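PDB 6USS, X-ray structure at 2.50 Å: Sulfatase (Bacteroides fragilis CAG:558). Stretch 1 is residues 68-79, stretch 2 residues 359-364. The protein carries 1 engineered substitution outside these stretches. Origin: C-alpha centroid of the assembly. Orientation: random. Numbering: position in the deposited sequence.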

# COMPACT_ATOMS: atom_id res chain seq x y z
N ASN A 68 13.40 -20.48 21.74
CA ASN A 68 13.91 -19.42 20.86
C ASN A 68 13.83 -18.05 21.53
O ASN A 68 14.69 -17.19 21.28
N MET A 69 12.81 -17.82 22.37
CA MET A 69 12.80 -16.63 23.23
C MET A 69 14.01 -16.61 24.17
O MET A 69 14.60 -15.55 24.40
N GLU A 70 14.38 -17.77 24.74
CA GLU A 70 15.56 -17.82 25.61
C GLU A 70 16.83 -17.49 24.83
O GLU A 70 17.67 -16.71 25.29
N ARG A 71 16.97 -18.10 23.65
CA ARG A 71 18.04 -17.77 22.71
C ARG A 71 18.10 -16.26 22.44
O ARG A 71 19.17 -15.64 22.55
N LEU A 72 16.97 -15.65 22.06
CA LEU A 72 16.94 -14.22 21.78
C LEU A 72 17.36 -13.40 23.00
O LEU A 72 18.10 -12.41 22.88
N ALA A 73 16.92 -13.80 24.19
CA ALA A 73 17.24 -13.04 25.39
C ALA A 73 18.72 -13.16 25.73
O ALA A 73 19.34 -12.17 26.15
N LYS A 74 19.31 -14.35 25.57
CA LYS A 74 20.75 -14.51 25.80
C LYS A 74 21.58 -13.61 24.89
O LYS A 74 22.72 -13.31 25.22
N GLN A 75 21.03 -13.18 23.75
CA GLN A 75 21.71 -12.25 22.86
C GLN A 75 21.25 -10.80 23.01
O GLN A 75 21.80 -9.92 22.35
N GLY A 76 20.26 -10.54 23.87
CA GLY A 76 19.75 -9.19 24.02
C GLY A 76 19.40 -8.79 25.45
O GLY A 76 19.99 -9.29 26.41
N VAL A 77 18.43 -7.88 25.59
CA VAL A 77 17.98 -7.39 26.88
C VAL A 77 16.52 -7.79 27.05
O VAL A 77 15.75 -7.77 26.08
N MET A 78 16.16 -8.19 28.27
CA MET A 78 14.77 -8.42 28.65
C MET A 78 14.26 -7.21 29.42
O MET A 78 14.97 -6.65 30.26
N PHE A 79 13.03 -6.81 29.15
CA PHE A 79 12.38 -5.77 29.93
C PHE A 79 11.39 -6.44 30.87
O PHE A 79 10.36 -6.97 30.43
N PRO A 359 5.73 -9.62 28.27
CA PRO A 359 7.12 -10.05 28.03
C PRO A 359 7.73 -9.29 26.87
O PRO A 359 7.13 -9.19 25.79
N MET A 360 8.94 -8.75 27.08
CA MET A 360 9.55 -7.90 26.07
C MET A 360 11.04 -8.15 26.01
O MET A 360 11.72 -8.23 27.04
N ILE A 361 11.56 -8.27 24.79
CA ILE A 361 12.96 -8.59 24.55
C ILE A 361 13.45 -7.74 23.38
O ILE A 361 12.71 -7.53 22.41
N VAL A 362 14.68 -7.26 23.46
CA VAL A 362 15.26 -6.54 22.34
C VAL A 362 16.66 -7.08 22.08
O VAL A 362 17.51 -7.11 22.99
N ARG A 363 16.88 -7.54 20.85
CA ARG A 363 18.21 -7.82 20.35
C ARG A 363 18.57 -6.69 19.41
O ARG A 363 17.73 -6.23 18.64
N TRP A 364 19.80 -6.22 19.52
CA TRP A 364 20.32 -5.11 18.73
C TRP A 364 21.84 -5.28 18.74
O TRP A 364 22.53 -4.66 19.56

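The most unusual point of the contact is G76, between the helix and the strand: its CA lies 3.2 Å from V362 O in a CA-H...O contact, and a CB built here would point at the other stretch and fall 2.2 Å from V362 O, a clash. Beyond it the two strands pair antiparallel, with V77 N to V362 O and V362 N to V77 O both hydrogen bonds of 2.9 Å.

The side chains therefore divide between two faces. On one, I361 (m, t) is directed to the helix and fills the space beneath it: I361 CG2 lies 4.0 Å from L72 CG and 3.9 Å from A73 CA, and I361 CD1 is 4.2 Å from both A73 CB and M69 CE. M69 (m, t, p) and L72 (t, p) leave the helix sideways but bring their ends inward. On the other face, V77 (p) sets CG1 4.0 Å from V362 CB, and the F79 ring (m) meets M360 CE at 3.7 Å from CD1 and V362 CG2 at 4.1 Å from CE1, both obliquely.

R363 (t, t, p) supplies the polar link, donating from NH1 to Q75 OE1 (2.9 Å) near the guanidinium plane, with L72 CD1 over one face. One water donates to Q75 O (2.6 Å) and accepts from W364 N (3.3 Å), bridging the stretches.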

# COMPACT_ATOMS: atom_id res chain seq x y z
CB ASN A 68 13.15 -19.42 19.54
CG ASN A 68 13.41 -20.67 18.70
OD1 ASN A 68 14.51 -20.89 18.21
ND2 ASN A 68 12.37 -21.48 18.52
CB MET A 69 11.49 -16.58 24.05
CG MET A 69 10.24 -16.24 23.27
SD MET A 69 8.76 -16.15 24.31
CE MET A 69 9.14 -14.80 25.43
CB GLU A 70 15.68 -19.20 26.24
CG GLU A 70 14.59 -19.55 27.21
CD GLU A 70 14.69 -20.99 27.70
OE1 GLU A 70 15.82 -21.52 27.77
OE2 GLU A 70 13.65 -21.59 28.02
CB ARG A 71 17.80 -18.56 21.41
CG ARG A 71 18.96 -18.64 20.46
CD ARG A 71 18.78 -19.77 19.44
NE ARG A 71 19.14 -19.35 18.09
CZ ARG A 71 18.28 -19.24 17.08
NH1 ARG A 71 17.01 -19.55 17.30
NH2 ARG A 71 18.67 -18.84 15.87
CB LEU A 72 15.55 -13.81 21.28
CG LEU A 72 15.34 -12.37 20.77
CD1 LEU A 72 16.14 -12.12 19.51
CD2 LEU A 72 13.86 -12.06 20.54
CB ALA A 73 16.37 -13.50 26.57
CB LYS A 74 21.20 -15.97 25.62
CG LYS A 74 20.92 -16.86 26.85
CD LYS A 74 21.23 -18.36 26.55
CE LYS A 74 20.08 -19.29 27.01
NZ LYS A 74 19.25 -19.77 25.84
CB GLN A 75 21.53 -12.69 21.41
CG GLN A 75 21.98 -14.11 21.16
CD GLN A 75 21.32 -14.74 19.93
OE1 GLN A 75 20.10 -14.63 19.73
NE2 GLN A 75 22.13 -15.41 19.11
CB VAL A 77 18.16 -5.86 27.02
CG1 VAL A 77 17.33 -5.12 25.97
CG2 VAL A 77 17.80 -5.37 28.45
CB MET A 78 14.64 -9.65 29.54
CG MET A 78 15.18 -10.94 28.95
SD MET A 78 15.29 -12.23 30.22
CE MET A 78 13.61 -12.18 30.88
CB PHE A 79 11.70 -4.74 29.03
CG PHE A 79 12.67 -3.79 28.38
CD1 PHE A 79 13.25 -4.10 27.15
CD2 PHE A 79 13.00 -2.59 29.00
CE1 PHE A 79 14.14 -3.23 26.55
CE2 PHE A 79 13.90 -1.71 28.40
CZ PHE A 79 14.47 -2.04 27.17
CB PRO A 359 6.96 -11.54 27.69
CG PRO A 359 5.56 -11.63 27.11
CD PRO A 359 4.75 -10.65 27.92
CB MET A 360 9.26 -6.43 26.34
CG MET A 360 9.82 -5.47 25.32
SD MET A 360 9.56 -3.76 25.83
CE MET A 360 10.71 -2.92 24.75
CB ILE A 361 13.17 -10.09 24.23
CG1 ILE A 361 12.46 -10.98 25.26
CG2 ILE A 361 14.64 -10.41 24.18
CD1 ILE A 361 12.62 -12.47 24.97
CB VAL A 362 15.30 -5.02 22.58
CG1 VAL A 362 16.17 -4.35 21.53
CG2 VAL A 362 13.89 -4.44 22.59
CB ARG A 363 18.28 -9.17 19.62
CG ARG A 363 19.69 -9.59 19.20
CD ARG A 363 19.74 -11.02 18.64
NE ARG A 363 19.21 -11.13 17.28
CZ ARG A 363 18.93 -12.28 16.67
NH1 ARG A 363 19.13 -13.44 17.28
NH2 ARG A 363 18.44 -12.27 15.43
CB TRP A 364 19.87 -3.78 19.33
CG TRP A 364 20.19 -2.56 18.50
CD1 TRP A 364 20.88 -2.52 17.33
CD2 TRP A 364 19.81 -1.21 18.80
NE1 TRP A 364 20.95 -1.22 16.87
CE2 TRP A 364 20.31 -0.40 17.76
CE3 TRP A 364 19.10 -0.61 19.84
CZ2 TRP A 364 20.13 0.98 17.73
CZ3 TRP A 364 18.91 0.77 19.81
CH2 TRP A 364 19.42 1.54 18.76
O HOH W 1 21.88 -7.36 21.80